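Long-range contacts in YaeQ family protein (Pseudomonas syringae pv. tomato, PDB 2OT9), which is of unknown function but belongs to the YaeQ family, part of the PD-(D/E)XK clan that is best known for nucleases: residues A[39-44]-A[139-144]; A[6-11]-A[146-151]; A[103-108]-A[130-135]. All coordinates share one frame; numbering follows the deposited sequence.

Contact 1: residues A[39-44]-A[139-144]; sequences RMTVRL and VLAKDM. With SRT (S,R meso-tartaric acid), chain C.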
# COMPACT_ATOMS: atom_id res chain seq x y z
N ARG A 39 3.00 -1.17 9.19
CA ARG A 39 2.26 -0.19 8.38
C ARG A 39 3.12 0.33 7.24
O ARG A 39 2.70 0.34 6.08
CB ARG A 39 1.77 0.98 9.26
CG ARG A 39 0.97 2.03 8.47
CD ARG A 39 0.33 3.08 9.39
NE ARG A 39 -0.73 2.48 10.19
CZ ARG A 39 -2.01 2.39 9.81
NH1 ARG A 39 -2.41 2.93 8.67
NH2 ARG A 39 -2.91 1.81 10.61
N MSE A 40 4.34 0.74 7.55
CA MSE A 40 5.28 1.15 6.51
C MSE A 40 5.48 0.07 5.45
O MSE A 40 5.47 0.36 4.25
CB MSE A 40 6.63 1.52 7.13
CG MSE A 40 7.72 1.61 6.06
SE MSE A 40 9.19 2.73 6.63
CE MSE A 40 8.14 4.33 6.71
N THR A 41 5.66 -1.17 5.88
CA THR A 41 5.84 -2.29 4.96
C THR A 41 4.64 -2.47 4.04
O THR A 41 4.81 -2.74 2.85
CB THR A 41 6.17 -3.57 5.74
OG1 THR A 41 7.40 -3.35 6.45
CG2 THR A 41 6.30 -4.77 4.79
N VAL A 42 3.43 -2.31 4.57
CA VAL A 42 2.24 -2.36 3.72
C VAL A 42 2.27 -1.22 2.67
O VAL A 42 1.94 -1.45 1.50
CB VAL A 42 0.93 -2.34 4.54
CG1 VAL A 42 -0.28 -2.46 3.61
CG2 VAL A 42 0.90 -3.54 5.52
N ARG A 43 2.68 -0.02 3.08
CA ARG A 43 2.85 1.08 2.11
C ARG A 43 3.87 0.74 1.01
O ARG A 43 3.66 1.09 -0.16
CB ARG A 43 3.28 2.37 2.82
CG ARG A 43 2.18 2.98 3.67
CD ARG A 43 2.32 4.51 3.72
NE ARG A 43 3.53 4.94 4.40
CZ ARG A 43 4.02 6.18 4.36
NH1 ARG A 43 5.13 6.47 5.03
NH2 ARG A 43 3.40 7.12 3.64
N LEU A 44 4.97 0.08 1.38
CA LEU A 44 5.98 -0.35 0.38
C LEU A 44 5.44 -1.40 -0.59
O LEU A 44 5.74 -1.37 -1.80
CB LEU A 44 7.25 -0.89 1.06
CG LEU A 44 7.96 -0.00 2.08
CD1 LEU A 44 9.23 -0.71 2.60
CD2 LEU A 44 8.28 1.35 1.52
N VAL A 139 7.10 -11.13 8.97
CA VAL A 139 8.41 -11.52 8.43
C VAL A 139 9.07 -10.39 7.65
O VAL A 139 10.26 -10.10 7.85
CB VAL A 139 8.27 -12.74 7.51
CG1 VAL A 139 9.52 -12.93 6.65
CG2 VAL A 139 7.96 -14.00 8.29
N LEU A 140 8.32 -9.77 6.73
CA LEU A 140 8.83 -8.66 5.93
C LEU A 140 9.21 -7.43 6.75
O LEU A 140 10.24 -6.80 6.48
CB LEU A 140 7.86 -8.27 4.80
CG LEU A 140 7.85 -9.24 3.61
CD1 LEU A 140 6.63 -8.98 2.72
CD2 LEU A 140 9.14 -9.12 2.77
N ALA A 141 8.40 -7.11 7.76
CA ALA A 141 8.48 -5.84 8.48
C ALA A 141 9.47 -5.82 9.65
O ALA A 141 10.07 -4.79 9.96
CB ALA A 141 7.05 -5.46 8.98
N LYS A 142 9.63 -6.98 10.30
CA LYS A 142 10.37 -7.15 11.54
C LYS A 142 11.76 -6.55 11.45
O LYS A 142 12.50 -6.88 10.52
CB LYS A 142 10.50 -8.65 11.81
CG LYS A 142 11.11 -9.02 13.15
CD LYS A 142 10.76 -10.47 13.47
CE LYS A 142 11.27 -11.45 12.39
NZ LYS A 142 10.27 -12.47 11.92
N ASP A 143 12.10 -5.65 12.37
CA ASP A 143 13.45 -5.07 12.47
C ASP A 143 13.95 -4.45 11.16
O ASP A 143 15.13 -4.59 10.78
CB ASP A 143 14.43 -6.12 12.95
CG ASP A 143 14.12 -6.59 14.35
OD1 ASP A 143 13.58 -5.79 15.16
OD2 ASP A 143 14.43 -7.76 14.66
N MSE A 144 13.06 -3.73 10.49
CA MSE A 144 13.39 -3.14 9.21
C MSE A 144 14.66 -2.26 9.27
O MSE A 144 14.76 -1.38 10.12
CB MSE A 144 12.20 -2.35 8.67
CG MSE A 144 12.37 -2.00 7.21
SE MSE A 144 12.37 -3.56 6.04
CE MSE A 144 10.46 -3.57 5.55
O1 SRT C . -5.55 2.02 9.66
O11 SRT C . -6.80 3.41 10.78
C1 SRT C . -5.85 3.17 10.01
C2 SRT C . -5.01 4.28 9.43
O2 SRT C . -4.46 5.21 10.38
C3 SRT C . -5.86 4.96 8.39
O3 SRT C . -5.75 4.10 7.25
C4 SRT C . -5.40 6.37 8.10
O4 SRT C . -4.18 6.66 7.98
O41 SRT C . -6.30 7.24 7.98
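The hydroxyl oxygen OG1 of Thr41 is hydrogen-bonded to Glu37 O, one turn earlier in its own helix, and is touched by two methyl groups, Ala141 CB and Met144 CE. The meeting is a helix against a helix end, where helix 37-49 packs on the last turn of helix 134-141 and on the type II beta turn, Ala141 to Met144, that follows. Ala141 CB lies 3.3 Å from Thr41 OG1, and the CE methyl of Met144 (a selenomethionine, as is Met40) lies 3.2 Å from the same oxygen. Thr41 CG2 stands anti to its backbone N, which puts OG1 beside that N (chi1 -61°). The CG2 methyl rests 3.8 Å from CB of Leu140, the two side chains crossing at about a right angle. Leu44, one turn further on, adds a looser apolar touch, its CD1 4.3 Å from Met144 CE. Within the turn Met144 N makes a weak bond to Ala141 O, and the Glu37 carboxylate takes weak bonds from the N atoms of Asp143 and Met144, linking the start of helix 37-49 to the turn only weakly. A sodium ion lies about 3 Å from the nearest side-chain atom of Met144, and Trp150 backs the Thr41, Leu44 and Met144 side chains. Arg39 takes no part in the helix contact; its guanidinium binds the tartrate, to which Val84 and Gln86 are also hydrogen-bonded. Its chain runs straight to CD and bends at chi3 (-69°). Tartrate O1 sits at the edge of the guanidinium, in its plane, and O2 lies over one face; O1 is 2.8 Å from Arg39 NH2 in a nearly straight bond (167°) and 3.4 Å from Arg39 NH1 in a weak one.

Contact 2: residues A[6-11]-A[146-151]; sequences TTYKFE and RVIKWD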
# COMPACT_ATOMS: atom_id res chain seq x y z
N THR A 6 11.60 8.79 11.55
CA THR A 6 12.76 8.10 10.97
C THR A 6 12.72 8.14 9.44
O THR A 6 11.69 7.87 8.83
CB THR A 6 12.88 6.63 11.44
OG1 THR A 6 12.25 6.45 12.72
CG2 THR A 6 14.32 6.23 11.56
N THR A 7 13.84 8.52 8.83
CA THR A 7 13.98 8.50 7.37
C THR A 7 14.52 7.15 6.90
O THR A 7 15.52 6.66 7.43
CB THR A 7 14.89 9.63 6.87
OG1 THR A 7 14.36 10.89 7.31
CG2 THR A 7 14.99 9.64 5.35
N TYR A 8 13.82 6.55 5.94
CA TYR A 8 14.25 5.30 5.34
C TYR A 8 14.50 5.50 3.84
O TYR A 8 13.84 6.32 3.21
CB TYR A 8 13.17 4.22 5.50
CG TYR A 8 13.01 3.70 6.91
CD1 TYR A 8 13.47 2.43 7.25
CD2 TYR A 8 12.40 4.46 7.89
CE1 TYR A 8 13.31 1.93 8.54
CE2 TYR A 8 12.25 3.97 9.18
CZ TYR A 8 12.70 2.70 9.49
OH TYR A 8 12.54 2.21 10.77
N LYS A 9 15.43 4.73 3.30
CA LYS A 9 15.68 4.69 1.87
C LYS A 9 15.21 3.34 1.34
O LYS A 9 15.62 2.29 1.86
CB LYS A 9 17.17 4.87 1.60
CG LYS A 9 17.76 6.18 2.16
CD LYS A 9 17.75 7.28 1.11
CE LYS A 9 18.01 8.65 1.73
NZ LYS A 9 18.29 9.65 0.64
N PHE A 10 14.36 3.37 0.31
CA PHE A 10 13.79 2.19 -0.29
C PHE A 10 14.42 2.01 -1.67
O PHE A 10 14.37 2.93 -2.50
CB PHE A 10 12.28 2.39 -0.41
CG PHE A 10 11.51 1.21 -0.97
CD1 PHE A 10 11.80 -0.10 -0.60
CD2 PHE A 10 10.40 1.44 -1.78
CE1 PHE A 10 11.02 -1.16 -1.08
CE2 PHE A 10 9.63 0.38 -2.25
CZ PHE A 10 9.94 -0.91 -1.90
N GLU A 11 15.05 0.86 -1.88
CA GLU A 11 15.61 0.48 -3.18
C GLU A 11 14.82 -0.71 -3.73
O GLU A 11 14.87 -1.82 -3.17
CB GLU A 11 17.11 0.14 -3.05
CG GLU A 11 17.91 1.25 -2.32
CD GLU A 11 19.42 1.01 -2.33
OE1 GLU A 11 19.85 -0.02 -2.87
OE2 GLU A 11 20.16 1.87 -1.80
N ARG A 146 17.38 0.66 7.88
CA ARG A 146 17.17 2.01 7.34
C ARG A 146 17.21 2.04 5.82
O ARG A 146 16.53 2.85 5.19
CB ARG A 146 18.19 2.99 7.95
CG ARG A 146 18.10 3.09 9.49
CD ARG A 146 16.79 3.74 9.95
NE ARG A 146 16.71 5.12 9.47
CZ ARG A 146 17.20 6.17 10.12
NH1 ARG A 146 17.77 6.03 11.31
NH2 ARG A 146 17.09 7.39 9.59
N VAL A 147 18.01 1.15 5.23
CA VAL A 147 18.02 0.98 3.78
C VAL A 147 17.32 -0.36 3.47
O VAL A 147 17.82 -1.43 3.81
CB VAL A 147 19.45 1.06 3.15
CG1 VAL A 147 19.38 1.02 1.64
CG2 VAL A 147 20.19 2.33 3.60
N ILE A 148 16.14 -0.25 2.87
CA ILE A 148 15.31 -1.40 2.53
C ILE A 148 15.54 -1.75 1.07
O ILE A 148 15.19 -0.97 0.17
CB ILE A 148 13.82 -1.08 2.75
CG1 ILE A 148 13.58 -0.56 4.18
CG2 ILE A 148 12.96 -2.29 2.44
CD1 ILE A 148 12.43 0.41 4.29
N LYS A 149 16.12 -2.93 0.84
CA LYS A 149 16.40 -3.41 -0.51
C LYS A 149 15.53 -4.62 -0.80
O LYS A 149 15.65 -5.66 -0.13
CB LYS A 149 17.87 -3.80 -0.64
CG LYS A 149 18.83 -2.72 -0.19
CD LYS A 149 20.25 -3.24 -0.25
CE LYS A 149 21.25 -2.11 -0.42
NZ LYS A 149 21.35 -1.31 0.83
N TRP A 150 14.61 -4.45 -1.74
CA TRP A 150 13.70 -5.52 -2.12
C TRP A 150 13.83 -5.82 -3.60
O TRP A 150 13.80 -4.89 -4.43
CB TRP A 150 12.26 -5.10 -1.90
CG TRP A 150 11.73 -5.21 -0.50
CD1 TRP A 150 12.40 -5.55 0.64
CD2 TRP A 150 10.39 -4.92 -0.11
NE1 TRP A 150 11.53 -5.52 1.73
CE2 TRP A 150 10.30 -5.12 1.29
CE3 TRP A 150 9.24 -4.52 -0.81
CZ2 TRP A 150 9.10 -4.94 2.00
CZ3 TRP A 150 8.06 -4.33 -0.10
CH2 TRP A 150 8.00 -4.54 1.29
N ASP A 151 13.90 -7.10 -3.95
CA ASP A 151 13.58 -7.53 -5.31
C ASP A 151 12.15 -8.04 -5.27
O ASP A 151 11.83 -8.94 -4.50
CB ASP A 151 14.48 -8.67 -5.77
CG ASP A 151 15.89 -8.21 -6.11
OD1 ASP A 151 16.25 -7.03 -5.93
OD2 ASP A 151 16.65 -9.08 -6.59
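Arg146 grips Thr7 O side-on with two nitrogens, NE and NH2, each 2.8 Å from that oxygen. The carbonyl O lies in the guanidinium plane; NH2 arrives on a lone pair in the carbonyl plane, whereas NE is tilted 29° from it. Bends at chi2 and chi3 set CD and NE so that NE can reach Thr7 O, and Thr6 CG2 stands over the centre of the guanidinium, 3.2 Å from Arg146 CZ. Arg146 CD lies over one face of the Tyr8 ring, whose OH is hydrogen-bonded to Arg31. Four backbone hydrogen bonds follow, Lys9 N to Arg146 O, Ile148 N to Lys9 O, Glu11 N to Ile148 O and Trp150 N to Glu11 O. Apolar contacts line one face: Ile148 CD1 reaches Tyr8 CD1 at 3.7 Å, and Phe10 turns its edge to the face of the Trp150 six-membered ring, an offset edge-to-face pair with planes at 87°. Charge appears on the other face, where Glu11 and Lys149 lie side by side, Glu11 OE1 4.2 Å from Lys149 NZ, beyond salt-bridge range. Strands 6-16 and 147-155 are neighbouring parallel strands of the mixed sheet, whose face with Tyr8, Phe10, Ile148 and Trp150 packs against helix 37-49.

Contact 3: residues A[103-108]-A[130-135]; sequences SLLAYG and AAVPQD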
# COMPACT_ATOMS: atom_id res chain seq x y z
N SER A 103 -7.95 2.56 -3.65
CA SER A 103 -7.53 1.23 -3.24
C SER A 103 -7.19 1.22 -1.77
O SER A 103 -6.74 2.20 -1.22
CB SER A 103 -6.33 0.70 -4.06
OG SER A 103 -6.70 0.59 -5.43
N LEU A 104 -7.39 0.07 -1.15
CA LEU A 104 -6.97 -0.10 0.23
C LEU A 104 -6.25 -1.43 0.36
O LEU A 104 -6.80 -2.48 -0.03
CB LEU A 104 -8.18 -0.05 1.17
CG LEU A 104 -7.95 -0.57 2.60
CD1 LEU A 104 -6.96 0.33 3.38
CD2 LEU A 104 -9.28 -0.67 3.34
N LEU A 105 -5.03 -1.39 0.92
CA LEU A 105 -4.39 -2.61 1.40
C LEU A 105 -4.60 -2.71 2.90
O LEU A 105 -3.90 -2.04 3.69
CB LEU A 105 -2.87 -2.63 1.10
CG LEU A 105 -2.39 -2.99 -0.29
CD1 LEU A 105 -0.88 -3.21 -0.27
CD2 LEU A 105 -3.12 -4.26 -0.79
N ALA A 106 -5.55 -3.55 3.29
CA ALA A 106 -5.93 -3.69 4.68
C ALA A 106 -4.98 -4.68 5.35
O ALA A 106 -4.41 -5.54 4.68
CB ALA A 106 -7.37 -4.19 4.75
N TYR A 107 -4.76 -4.54 6.66
CA TYR A 107 -3.98 -5.52 7.41
C TYR A 107 -4.44 -5.52 8.85
O TYR A 107 -5.22 -4.66 9.26
CB TYR A 107 -2.46 -5.26 7.29
CG TYR A 107 -1.97 -4.07 8.09
CD1 TYR A 107 -1.43 -4.24 9.38
CD2 TYR A 107 -2.03 -2.79 7.55
CE1 TYR A 107 -0.99 -3.15 10.12
CE2 TYR A 107 -1.59 -1.66 8.30
CZ TYR A 107 -1.07 -1.87 9.58
OH TYR A 107 -0.65 -0.79 10.32
N GLY A 108 -3.95 -6.50 9.62
CA GLY A 108 -4.44 -6.73 10.96
C GLY A 108 -5.62 -7.68 10.91
O GLY A 108 -6.02 -8.14 9.82
N ALA A 130 -7.90 -5.16 -0.72
CA ALA A 130 -7.23 -6.45 -0.56
C ALA A 130 -6.60 -6.46 0.82
O ALA A 130 -6.21 -5.41 1.34
CB ALA A 130 -6.17 -6.63 -1.63
N ALA A 131 -6.51 -7.63 1.43
CA ALA A 131 -5.87 -7.77 2.74
C ALA A 131 -4.51 -8.48 2.61
O ALA A 131 -4.38 -9.45 1.85
CB ALA A 131 -6.78 -8.55 3.68
N VAL A 132 -3.53 -8.02 3.38
CA VAL A 132 -2.20 -8.62 3.45
C VAL A 132 -2.20 -9.59 4.64
O VAL A 132 -2.57 -9.19 5.74
CB VAL A 132 -1.11 -7.54 3.70
CG1 VAL A 132 0.28 -8.17 3.75
CG2 VAL A 132 -1.16 -6.41 2.63
N PRO A 133 -1.82 -10.86 4.42
CA PRO A 133 -1.79 -11.85 5.54
C PRO A 133 -0.78 -11.45 6.62
O PRO A 133 0.30 -10.96 6.29
CB PRO A 133 -1.32 -13.16 4.85
CG PRO A 133 -1.59 -12.95 3.40
CD PRO A 133 -1.41 -11.46 3.14
N GLN A 134 -1.11 -11.67 7.89
CA GLN A 134 -0.27 -11.16 8.97
C GLN A 134 1.07 -11.89 9.08
O GLN A 134 2.08 -11.26 9.41
CB GLN A 134 -0.99 -11.16 10.34
CG GLN A 134 -0.20 -10.45 11.50
CD GLN A 134 -0.18 -8.89 11.47
OE1 GLN A 134 0.54 -8.26 12.25
NE2 GLN A 134 -0.95 -8.28 10.59
N ASP A 135 1.09 -13.19 8.79
CA ASP A 135 2.33 -13.96 8.92
C ASP A 135 3.45 -13.41 8.05
O ASP A 135 4.52 -13.11 8.56
CB ASP A 135 2.12 -15.48 8.75
CG ASP A 135 1.57 -15.88 7.36
OD1 ASP A 135 1.32 -15.03 6.48
OD2 ASP A 135 1.38 -17.11 7.17
O HOH W 1 -2.53 -8.66 8.41
O HOH W 2 -5.25 -8.77 7.02
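Ala106 uses both its N-H and its C=O toward segment 130-135: its N donates to Ala130 O at 2.8 Å, and its O accepts from Val132 N at 2.9 Å. A third hydrogen bond, Ala130 N to Leu104 O, extends the ladder, and the CA atoms of Ala106 and Ala131 approach to 4.5 Å. On the buried face Leu105 CD2 rests 4.0 Å from Ala130 CB, and Leu105 CD1 makes a looser touch with Val132 CG2; Val42 and Ala46 of helix 37-49 pack on Leu105, while Leu172 packs on Ala130 and Val132. Beyond Ala106 the backbones spread, and between Gly108 and Gln134 the CA atoms are 6.4 Å apart. Water takes over there. Val132 O accepts from two waters: one, 2.7 Å from Val132 O, also accepts from Gly108 N, and the other donates to Gly108 O as well, so both ends of the glycine are linked to one carbonyl. Gly108 has phi 89° and psi near 180°, a backbone conformation that calls for glycine. The tight ladder thus gives way to a water-bridged gap at the C-terminal ends of parallel strands 101-106 and 127-131, which helix 111-117 joins into a beta-alpha-beta unit.

From the N terminus, residues 6-11 pair on one side with nearby strand 21-31 and on the other with 146-151, where contact 2 closes the longest loop. Contact 1 closes a loop inside it, between helix 37-49 and the end of helix 134-141, and contact 3 lies within that loop, so the three are nested and none cross. Helix 37-49 bridges the other two: Leu44 packs on Ile148 and Trp150 and Met40 on Tyr8, while Val42 packs on Leu105, Tyr107 and Val132. Contacts 2 and 3 do not touch, nearest atoms about 9 Å apart, yet both belong to the same mixed sheet. Helix 134-141 leads from contact 3 through contact 1 to strand 147-155.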